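Local coordinates for protein sulfatase (Bacteroides fragilis CAG:558, PDB 6USS) that probably hydrolyses aryl sulfate esters as a calcium-binding gut bacterial sulfatase, at residues Gln47-Pro52 / Tyr64-Met69; Glu70-Gln75 / Asp301-Leu306; Val123-Asp128 / Ser503-Gly508. The protein carries 1 engineered substitution. All blocks are in the same frame, centred on the assembly; numbering follows the deposited sequence.

Overall arrangement
Contacts 1 and 2 lie in series on the same side of the molecule, their centres 13 Å apart, and share helix 67-74: contact 1 fixes its start against a loop, contact 2 packs its later turns on helix 283-308. They meet directly through Ser50 and Glu70. Contact 1 is buried, and its chemistry is that of small hydroxyls bonded to backbone and to each other, with a water between Asp48 and Tyr64; contact 2 is partly buried, with a methionine reaching inward and a salt bridge nearer the surface. Contact 3, about 43 Å from contact 1 between centres, is a surface contact on the opposite side, held mainly by backbone bonds between strands remote in sequence.

Contact 1 of 3, residues Gln47-Pro52 / Tyr64-Met69; sequences QDTSLP and YETPNM
Ser50 and Tyr64 bring the two backbones closest, their CA atoms 5.0 Å apart, and from there the paths spread until Leu51 faces Met69 in the first turn of helix 67-74. Small hydroxyl residues suit this tight junction, since they bond to backbone and to each other without bulk. Ser50 OG, set between its own backbone N and carbonyl carbon (chi1 56°), accepts the N-H of Thr66 at 2.8 Å with an angle of 158°; OG is also hydrogen-bonded to Glu70 in helix 67-74, for which Thr66 is the N-cap residue. Alongside, Thr49 and Thr66 cross at about a right angle and their OG1 atoms share a hydrogen bond of 2.5 Å, a short value not to be over-read. Thr49 OG1, anti to its backbone N, also accepts from Leu51 N, an ST turn. The bent end of Met69 lies beside this pair, its CE 3.5 Å from Thr49 OG1.

The Tyr64 ring packs on the Gln47-Thr49 part of the loop. Gln47 O meets its edge in the ring plane, 3.5 Å from CD2. Asp48 lies beside the tyrosine and points the same way, its carboxylate turned 86° to the ring, and one water joins their ends, donating to Asp48 OD1 at 2.6 Å and lying 2.8 Å from Tyr64 OH. Asp48 OD2 is gripped by Gly45 N and Tyr288 OH, which would help fix the carboxylate; the side chain is about 11 Å from the calcium ion, so it is not a ligand.

The loop follows strand 35-41, at whose end the calcium ligands Asp42 and Asp43 sit. Helix 283-308 packs against both segments through Ile292, and its Asp296 accepts from Met69 N, while Asn61 of helix 59-63 donates to Thr49 O.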
loop_
_atom_site.group_PDB
_atom_site.type_symbol
_atom_site.label_atom_id
_atom_site.label_comp_id
_atom_site.label_asym_id
_atom_site.label_seq_id
_atom_site.Cartn_x
_atom_site.Cartn_y
_atom_site.Cartn_z
ATOM N N GLN A 47 -8.558 31.945 12.414
ATOM C CA GLN A 47 -8.508 33.251 11.771
ATOM C C GLN A 47 -7.299 33.403 10.859
ATOM O O GLN A 47 -6.968 34.534 10.478
ATOM C CB GLN A 47 -8.512 34.355 12.832
ATOM C CG GLN A 47 -9.832 34.491 13.598
ATOM C CD GLN A 47 -10.846 35.326 12.844
ATOM O OE1 GLN A 47 -10.476 36.118 11.984
ATOM N NE2 GLN A 47 -12.130 35.171 13.178
ATOM N N ASP A 48 -6.632 32.306 10.503
ATOM C CA ASP A 48 -5.461 32.337 9.622
ATOM C C ASP A 48 -5.860 32.261 8.149
ATOM O O ASP A 48 -5.362 31.443 7.380
ATOM C CB ASP A 48 -4.511 31.209 9.997
ATOM C CG ASP A 48 -3.935 31.387 11.384
ATOM O OD1 ASP A 48 -4.042 32.511 11.936
ATOM O OD2 ASP A 48 -3.387 30.401 11.929
ATOM N N THR A 49 -6.773 33.147 7.758
ATOM C CA THR A 49 -7.405 33.118 6.449
ATOM C C THR A 49 -8.025 34.486 6.212
ATOM O O THR A 49 -8.313 35.224 7.161
ATOM C CB THR A 49 -8.468 32.007 6.372
ATOM O OG1 THR A 49 -9.292 32.177 5.207
ATOM C CG2 THR A 49 -9.358 32.038 7.616
ATOM N N SER A 50 -8.204 34.836 4.933
ATOM C CA SER A 50 -9.009 36.011 4.628
ATOM C C SER A 50 -10.504 35.728 4.718
ATOM O O SER A 50 -11.284 36.680 4.732
ATOM C CB SER A 50 -8.669 36.589 3.241
ATOM O OG SER A 50 -8.808 35.645 2.193
ATOM N N LEU A 51 -10.924 34.464 4.800
ATOM C CA LEU A 51 -12.357 34.149 4.911
ATOM C C LEU A 51 -12.820 34.299 6.359
ATOM O O LEU A 51 -12.321 33.580 7.232
ATOM C CB LEU A 51 -12.650 32.732 4.417
ATOM C CG LEU A 51 -14.095 32.201 4.523
ATOM C CD1 LEU A 51 -15.075 33.016 3.656
ATOM C CD2 LEU A 51 -14.176 30.709 4.174
ATOM N N PRO A 52 -13.777 35.209 6.664
ATOM C CA PRO A 52 -14.177 35.437 8.063
ATOM C C PRO A 52 -15.119 34.347 8.562
ATOM O O PRO A 52 -16.259 34.237 8.098
ATOM C CB PRO A 52 -14.868 36.811 8.006
ATOM C CG PRO A 52 -14.527 37.389 6.633
ATOM C CD PRO A 52 -14.407 36.180 5.755
ATOM N N TYR A 64 -4.539 38.612 5.725
ATOM C CA TYR A 64 -4.209 37.374 5.027
ATOM C C TYR A 64 -4.915 37.315 3.676
ATOM O O TYR A 64 -5.868 38.049 3.408
ATOM C CB TYR A 64 -4.588 36.152 5.871
ATOM C CG TYR A 64 -3.850 36.089 7.195
ATOM C CD1 TYR A 64 -2.473 36.299 7.252
ATOM C CD2 TYR A 64 -4.525 35.815 8.381
ATOM C CE1 TYR A 64 -1.787 36.255 8.456
ATOM C CE2 TYR A 64 -3.846 35.759 9.595
ATOM C CZ TYR A 64 -2.470 35.985 9.629
ATOM O OH TYR A 64 -1.778 35.939 10.831
ATOM N N GLU A 65 -4.429 36.435 2.809
ATOM C CA GLU A 65 -5.000 36.280 1.471
ATOM C C GLU A 65 -5.228 34.798 1.177
ATOM O O GLU A 65 -4.303 34.074 0.791
ATOM C CB GLU A 65 -4.108 36.934 0.430
ATOM C CG GLU A 65 -4.016 38.437 0.598
ATOM C CD GLU A 65 -3.025 39.065 -0.356
ATOM O OE1 GLU A 65 -2.658 38.409 -1.358
ATOM O OE2 GLU A 65 -2.596 40.210 -0.103
ATOM N N THR A 66 -6.466 34.346 1.361
ATOM C CA THR A 66 -6.884 33.003 0.976
ATOM C C THR A 66 -8.044 33.130 -0.011
ATOM O O THR A 66 -9.193 32.781 0.305
ATOM C CB THR A 66 -7.270 32.161 2.192
ATOM O OG1 THR A 66 -8.310 32.810 2.947
ATOM C CG2 THR A 66 -6.055 31.948 3.085
ATOM N N PRO A 67 -7.781 33.642 -1.215
ATOM C CA PRO A 67 -8.888 33.840 -2.164
ATOM C C PRO A 67 -9.522 32.537 -2.606
ATOM O O PRO A 67 -10.712 32.533 -2.954
ATOM C CB PRO A 67 -8.220 34.562 -3.340
ATOM C CG PRO A 67 -6.787 34.048 -3.298
ATOM C CD PRO A 67 -6.469 33.939 -1.820
ATOM N N ASN A 68 -8.761 31.430 -2.614
ATOM C CA ASN A 68 -9.324 30.158 -3.068
ATOM C C ASN A 68 -10.226 29.530 -2.000
ATOM O O ASN A 68 -11.209 28.858 -2.336
ATOM C CB ASN A 68 -8.208 29.198 -3.465
ATOM C CG ASN A 68 -7.442 29.655 -4.700
ATOM O OD1 ASN A 68 -7.975 29.684 -5.810
ATOM N ND2 ASN A 68 -6.168 29.979 -4.512
ATOM N N MET A 69 -9.901 29.725 -0.710
ATOM C CA MET A 69 -10.832 29.372 0.363
ATOM C C MET A 69 -12.149 30.145 0.230
ATOM O O MET A 69 -13.226 29.588 0.463
ATOM C CB MET A 69 -10.195 29.644 1.737
ATOM C CG MET A 69 -9.088 28.686 2.147
ATOM S SD MET A 69 -8.423 29.038 3.797
ATOM C CE MET A 69 -9.847 28.786 4.867
HETATM O O HOH W 1 -3.065 34.699 12.982
#

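Contact 2 of 3, residues Glu70-Gln75 / Asp301-Leu306; sequences ERLAKQ and DLMDWL
Met303 lays its terminal methyl over one face of the Arg71 guanidinium, with CE 3.9 Å above the plane and offset toward the rim. The two side chains reach toward each other tip to tip, which lets them meet although the axes of 70-74 and 301-306 pass 11.8 Å apart at closest, with their N-to-C directions 50° apart: the gap is wide for short side chains, and two long, flexible ones fill it. The nearest CA atoms, of Leu72 and Met303, are 8.4 Å apart.

A bend at chi3 turns CE of Met303 toward the other helix, where it lies 3.7 Å from Leu72 CB and about as near to Leu72 N. Leu72 CD1 and Gln75 OE1 also border this methyl, so the sulfur-bearing chain ends among both apolar and polar atoms, a mixed setting that an unbranched thioether tolerates well. Gln75 OE1 has its own donor in Arg363.

At the partly exposed end of the contact Arg71 adds charge. Its CG is anti to the backbone N, starting the chain toward helix 283-308, and its NH2 forms a salt bridge with Asp304 OD1 at 2.9 Å. The hydrogen bond within that bridge is weak, its N-H...OD1 angle only 130°; the guanidinium and carboxylate planes are 43° apart. A further, long and weak ion pair links the same NH2 to Asp307; the two acidic groups probably steady the positive charge electrostatically.

This is helix-helix packing on one side of the mixed sheet of the alkaline phosphatase-like sulfatase domain, away from the calcium site. Leu72 rests on Ile361 of strand 357-363 and on Val317 and Phe319 of strand 315-321, while Met303 touches Arg363.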
loop_
_atom_site.group_PDB
_atom_site.type_symbol
_atom_site.label_atom_id
_atom_site.label_comp_id
_atom_site.label_asym_id
_atom_site.label_seq_id
_atom_site.Cartn_x
_atom_site.Cartn_y
_atom_site.Cartn_z
ATOM N N GLU A 70 -12.085 31.438 -0.114
ATOM C CA GLU A 70 -13.310 32.216 -0.294
ATOM C C GLU A 70 -14.128 31.680 -1.461
ATOM O O GLU A 70 -15.353 31.521 -1.359
ATOM C CB GLU A 70 -12.967 33.686 -0.527
ATOM C CG GLU A 70 -12.350 34.387 0.642
ATOM C CD GLU A 70 -11.904 35.805 0.297
ATOM O OE1 GLU A 70 -12.533 36.434 -0.581
ATOM O OE2 GLU A 70 -10.932 36.293 0.913
ATOM N N ARG A 71 -13.455 31.422 -2.584
ATOM C CA ARG A 71 -14.055 30.746 -3.731
ATOM C C ARG A 71 -14.756 29.444 -3.319
ATOM O O ARG A 71 -15.928 29.222 -3.651
ATOM C CB ARG A 71 -12.952 30.486 -4.769
ATOM C CG ARG A 71 -13.415 30.130 -6.160
ATOM C CD ARG A 71 -12.293 30.306 -7.190
ATOM N NE ARG A 71 -12.241 29.189 -8.133
ATOM C CZ ARG A 71 -11.226 28.334 -8.209
ATOM N NH1 ARG A 71 -10.189 28.494 -7.400
ATOM N NH2 ARG A 71 -11.238 27.328 -9.087
ATOM N N LEU A 72 -14.041 28.563 -2.601
ATOM C CA LEU A 72 -14.626 27.290 -2.173
ATOM C C LEU A 72 -15.850 27.510 -1.283
ATOM O O LEU A 72 -16.863 26.810 -1.418
ATOM C CB LEU A 72 -13.568 26.443 -1.458
ATOM C CG LEU A 72 -13.921 25.000 -1.061
ATOM C CD1 LEU A 72 -14.145 24.137 -2.285
ATOM C CD2 LEU A 72 -12.849 24.378 -0.166
ATOM N N ALA A 73 -15.790 28.505 -0.389
ATOM C CA ALA A 73 -16.908 28.741 0.519
ATOM C C ALA A 73 -18.120 29.282 -0.229
ATOM O O ALA A 73 -19.257 28.899 0.076
ATOM C CB ALA A 73 -16.487 29.689 1.641
ATOM N N LYS A 74 -17.901 30.177 -1.207
ATOM C CA LYS A 74 -19.016 30.671 -2.019
ATOM C C LYS A 74 -19.731 29.549 -2.759
ATOM O O LYS A 74 -20.894 29.719 -3.124
ATOM C CB LYS A 74 -18.555 31.738 -3.029
ATOM C CG LYS A 74 -18.391 33.149 -2.425
ATOM C CD LYS A 74 -17.760 34.141 -3.435
ATOM C CE LYS A 74 -16.598 34.950 -2.808
ATOM N NZ LYS A 74 -15.242 34.441 -3.265
ATOM N N GLN A 75 -19.069 28.410 -2.989
ATOM C CA GLN A 75 -19.696 27.254 -3.613
ATOM C C GLN A 75 -20.130 26.187 -2.615
ATOM O O GLN A 75 -20.732 25.186 -3.027
ATOM C CB GLN A 75 -18.747 26.643 -4.638
ATOM C CG GLN A 75 -18.280 27.636 -5.676
ATOM C CD GLN A 75 -16.966 27.218 -6.343
ATOM O OE1 GLN A 75 -16.004 26.812 -5.670
ATOM N NE2 GLN A 75 -16.915 27.336 -7.667
ATOM N N ASP A 301 -5.007 25.230 -6.858
ATOM C CA ASP A 301 -4.443 24.415 -7.933
ATOM C C ASP A 301 -5.193 23.095 -8.088
ATOM O O ASP A 301 -5.433 22.643 -9.214
ATOM C CB ASP A 301 -2.954 24.147 -7.686
ATOM C CG ASP A 301 -2.090 25.395 -7.836
ATOM O OD1 ASP A 301 -2.517 26.370 -8.489
ATOM O OD2 ASP A 301 -0.958 25.391 -7.307
ATOM N N LEU A 302 -5.558 22.457 -6.971
ATOM C CA LEU A 302 -6.402 21.268 -7.047
ATOM C C LEU A 302 -7.804 21.617 -7.551
ATOM O O LEU A 302 -8.393 20.866 -8.342
ATOM C CB LEU A 302 -6.464 20.580 -5.680
ATOM C CG LEU A 302 -5.106 20.155 -5.130
ATOM C CD1 LEU A 302 -5.201 19.666 -3.676
ATOM C CD2 LEU A 302 -4.482 19.085 -6.044
ATOM N N MET A 303 -8.351 22.759 -7.120
ATOM C CA MET A 303 -9.679 23.151 -7.578
ATOM C C MET A 303 -9.691 23.388 -9.087
ATOM O O MET A 303 -10.659 23.024 -9.773
ATOM C CB MET A 303 -10.153 24.393 -6.819
ATOM C CG MET A 303 -10.576 24.134 -5.356
ATOM S SD MET A 303 -10.763 25.639 -4.326
ATOM C CE MET A 303 -12.324 26.303 -4.944
ATOM N N ASP A 304 -8.616 23.984 -9.623
ATOM C CA ASP A 304 -8.518 24.175 -11.066
ATOM C C ASP A 304 -8.305 22.850 -11.767
ATOM O O ASP A 304 -8.852 22.628 -12.852
ATOM C CB ASP A 304 -7.383 25.139 -11.432
ATOM C CG ASP A 304 -7.504 26.484 -10.739
ATOM O OD1 ASP A 304 -8.615 26.831 -10.261
ATOM O OD2 ASP A 304 -6.481 27.206 -10.671
ATOM N N TRP A 305 -7.514 21.955 -11.161
ATOM C CA TRP A 305 -7.345 20.630 -11.745
ATOM C C TRP A 305 -8.692 19.929 -11.878
ATOM O O TRP A 305 -9.001 19.353 -12.930
ATOM C CB TRP A 305 -6.364 19.781 -10.931
ATOM C CG TRP A 305 -6.134 18.466 -11.606
ATOM C CD1 TRP A 305 -5.148 18.160 -12.511
ATOM C CD2 TRP A 305 -6.936 17.285 -11.479
ATOM N NE1 TRP A 305 -5.284 16.859 -12.937
ATOM C CE2 TRP A 305 -6.371 16.301 -12.312
ATOM C CE3 TRP A 305 -8.077 16.963 -10.736
ATOM C CZ2 TRP A 305 -6.908 15.025 -12.424
ATOM C CZ3 TRP A 305 -8.603 15.685 -10.845
ATOM C CH2 TRP A 305 -8.019 14.734 -11.685
ATOM N N LEU A 306 -9.518 19.989 -10.824
ATOM C CA LEU A 306 -10.870 19.432 -10.891
ATOM C C LEU A 306 -11.683 20.064 -12.016
ATOM O O LEU A 306 -12.350 19.354 -12.781
ATOM C CB LEU A 306 -11.598 19.617 -9.557
ATOM C CG LEU A 306 -11.168 18.804 -8.331
ATOM C CD1 LEU A 306 -11.952 19.251 -7.090
ATOM C CD2 LEU A 306 -11.363 17.322 -8.591
#

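Contact 3 of 3, residues Val123-Asp128 / Ser503-Gly508; sequences VFNVAD and SFKATG
A short two-stranded antiparallel sheet pairs 124-125 with 503-504, joining pieces of chain more than 370 residues apart. Phe124 and Phe504 form its non-hydrogen-bonded pair, with CA atoms 4.4 Å apart, and Asn125 and Ser503 the hydrogen-bonded one. In the latter, Asn125 N donates to Ser503 O at 2.8 Å and Ser503 N returns a bond to Asn125 O at 3.0 Å. Just beyond the ladder, Lys505 N donates to Val123 O at 3.0 Å.

The side chains divide between two faces. Phe124 and Phe504 share one. Val123 CG1 comes within 4.3 Å of Phe504 CD1, a loose apolar contact. On the other face sit Asn125 and Ser503, polar residues fitting for the surface. Lys505, extended beyond CG, crosses the Asn125 side chain at about a right angle, with its CE 3.3 Å from Asn125 OD1; here the aliphatic part of the lysine does the touching. After it the chain turns back, Gly508 N bonding to Phe504 O.

Around this small sheet, Phe124 stacks edge-to-face with His430 and rests on Pro440, both in the loop connecting strands 422-427 and 441-446, while 503-504 follows helix 480-496.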
loop_
_atom_site.group_PDB
_atom_site.type_symbol
_atom_site.label_atom_id
_atom_site.label_comp_id
_atom_site.label_asym_id
_atom_site.label_seq_id
_atom_site.Cartn_x
_atom_site.Cartn_y
_atom_site.Cartn_z
ATOM N N VAL A 123 5.803 17.955 39.260
ATOM C CA VAL A 123 4.516 17.891 39.954
ATOM C C VAL A 123 3.812 16.552 39.713
ATOM O O VAL A 123 3.298 15.937 40.647
ATOM C CB VAL A 123 3.598 19.071 39.540
ATOM C CG1 VAL A 123 2.142 18.810 39.948
ATOM C CG2 VAL A 123 4.092 20.383 40.115
ATOM N N PHE A 124 3.755 16.098 38.458
ATOM C CA PHE A 124 2.917 14.958 38.095
ATOM C C PHE A 124 3.637 14.065 37.096
ATOM O O PHE A 124 4.615 14.468 36.455
ATOM C CB PHE A 124 1.560 15.391 37.487
ATOM C CG PHE A 124 1.687 16.378 36.343
ATOM C CD1 PHE A 124 2.003 15.942 35.054
ATOM C CD2 PHE A 124 1.514 17.743 36.558
ATOM C CE1 PHE A 124 2.140 16.853 34.005
ATOM C CE2 PHE A 124 1.639 18.646 35.511
ATOM C CZ PHE A 124 1.959 18.196 34.231
ATOM N N ASN A 125 3.132 12.833 36.986
ATOM C CA ASN A 125 3.440 11.926 35.892
ATOM C C ASN A 125 2.287 11.938 34.909
ATOM O O ASN A 125 1.126 11.912 35.316
ATOM C CB ASN A 125 3.654 10.501 36.389
ATOM C CG ASN A 125 4.835 10.394 37.295
ATOM O OD1 ASN A 125 5.970 10.608 36.863
ATOM N ND2 ASN A 125 4.584 10.097 38.571
ATOM N N VAL A 126 2.607 11.970 33.618
ATOM C CA VAL A 126 1.564 11.961 32.598
ATOM C C VAL A 126 0.929 10.577 32.541
ATOM O O VAL A 126 1.452 9.618 33.124
ATOM C CB VAL A 126 2.124 12.381 31.227
ATOM C CG1 VAL A 126 2.604 13.832 31.273
ATOM C CG2 VAL A 126 3.255 11.481 30.833
ATOM N N ALA A 127 -0.204 10.461 31.846
ATOM C CA ALA A 127 -0.816 9.154 31.624
ATOM C C ALA A 127 0.153 8.237 30.894
ATOM O O ALA A 127 1.059 8.688 30.185
ATOM C CB ALA A 127 -2.099 9.289 30.811
ATOM N N ASP A 128 -0.029 6.931 31.086
ATOM C CA ASP A 128 0.739 5.950 30.316
ATOM C C ASP A 128 0.052 5.814 28.964
ATOM O O ASP A 128 -0.621 4.826 28.665
ATOM C CB ASP A 128 0.830 4.619 31.043
ATOM C CG ASP A 128 1.689 3.605 30.303
ATOM O OD1 ASP A 128 2.339 3.966 29.296
ATOM O OD2 ASP A 128 1.689 2.431 30.726
ATOM N N SER A 503 -0.984 11.348 37.359
ATOM C CA SER A 503 -0.916 11.066 38.783
ATOM C C SER A 503 0.078 12.021 39.445
ATOM O O SER A 503 0.979 12.563 38.798
ATOM C CB SER A 503 -0.532 9.600 39.045
ATOM O OG SER A 503 0.798 9.356 38.639
ATOM N N PHE A 504 -0.103 12.238 40.741
ATOM C CA PHE A 504 0.752 13.166 41.465
ATOM C C PHE A 504 2.022 12.481 41.959
ATOM O O PHE A 504 1.999 11.328 42.401
ATOM C CB PHE A 504 -0.011 13.767 42.641
ATOM C CG PHE A 504 -1.015 14.799 42.235
ATOM C CD1 PHE A 504 -0.616 15.926 41.534
ATOM C CD2 PHE A 504 -2.360 14.638 42.537
ATOM C CE1 PHE A 504 -1.535 16.885 41.158
ATOM C CE2 PHE A 504 -3.283 15.596 42.165
ATOM C CZ PHE A 504 -2.867 16.729 41.481
ATOM N N LYS A 505 3.140 13.209 41.891
ATOM C CA LYS A 505 4.408 12.638 42.332
ATOM C C LYS A 505 4.534 12.594 43.858
ATOM O O LYS A 505 5.146 11.659 44.398
ATOM C CB LYS A 505 5.567 13.419 41.716
ATOM C CG LYS A 505 5.843 13.015 40.279
ATOM C CD LYS A 505 7.036 13.745 39.700
ATOM C CE LYS A 505 7.402 13.183 38.325
ATOM N NZ LYS A 505 8.487 13.995 37.686
ATOM N N ALA A 506 3.959 13.577 44.557
ATOM C CA ALA A 506 3.918 13.591 46.016
ATOM C C ALA A 506 3.319 12.294 46.541
ATOM O O ALA A 506 4.023 11.436 47.082
ATOM C CB ALA A 506 3.109 14.794 46.517
ATOM N N THR A 507 2.013 12.139 46.359
ATOM C CA THR A 507 1.302 10.978 46.874
ATOM C C THR A 507 1.586 9.710 46.080
ATOM O O THR A 507 1.622 8.621 46.658
ATOM C CB THR A 507 -0.192 11.269 46.857
ATOM O OG1 THR A 507 -0.612 11.486 45.498
ATOM C CG2 THR A 507 -0.473 12.525 47.657
ATOM N N GLY A 508 1.777 9.818 44.766
ATOM C CA GLY A 508 1.734 8.660 43.893
ATOM C C GLY A 508 0.345 8.299 43.403
ATOM O O GLY A 508 0.217 7.433 42.532
#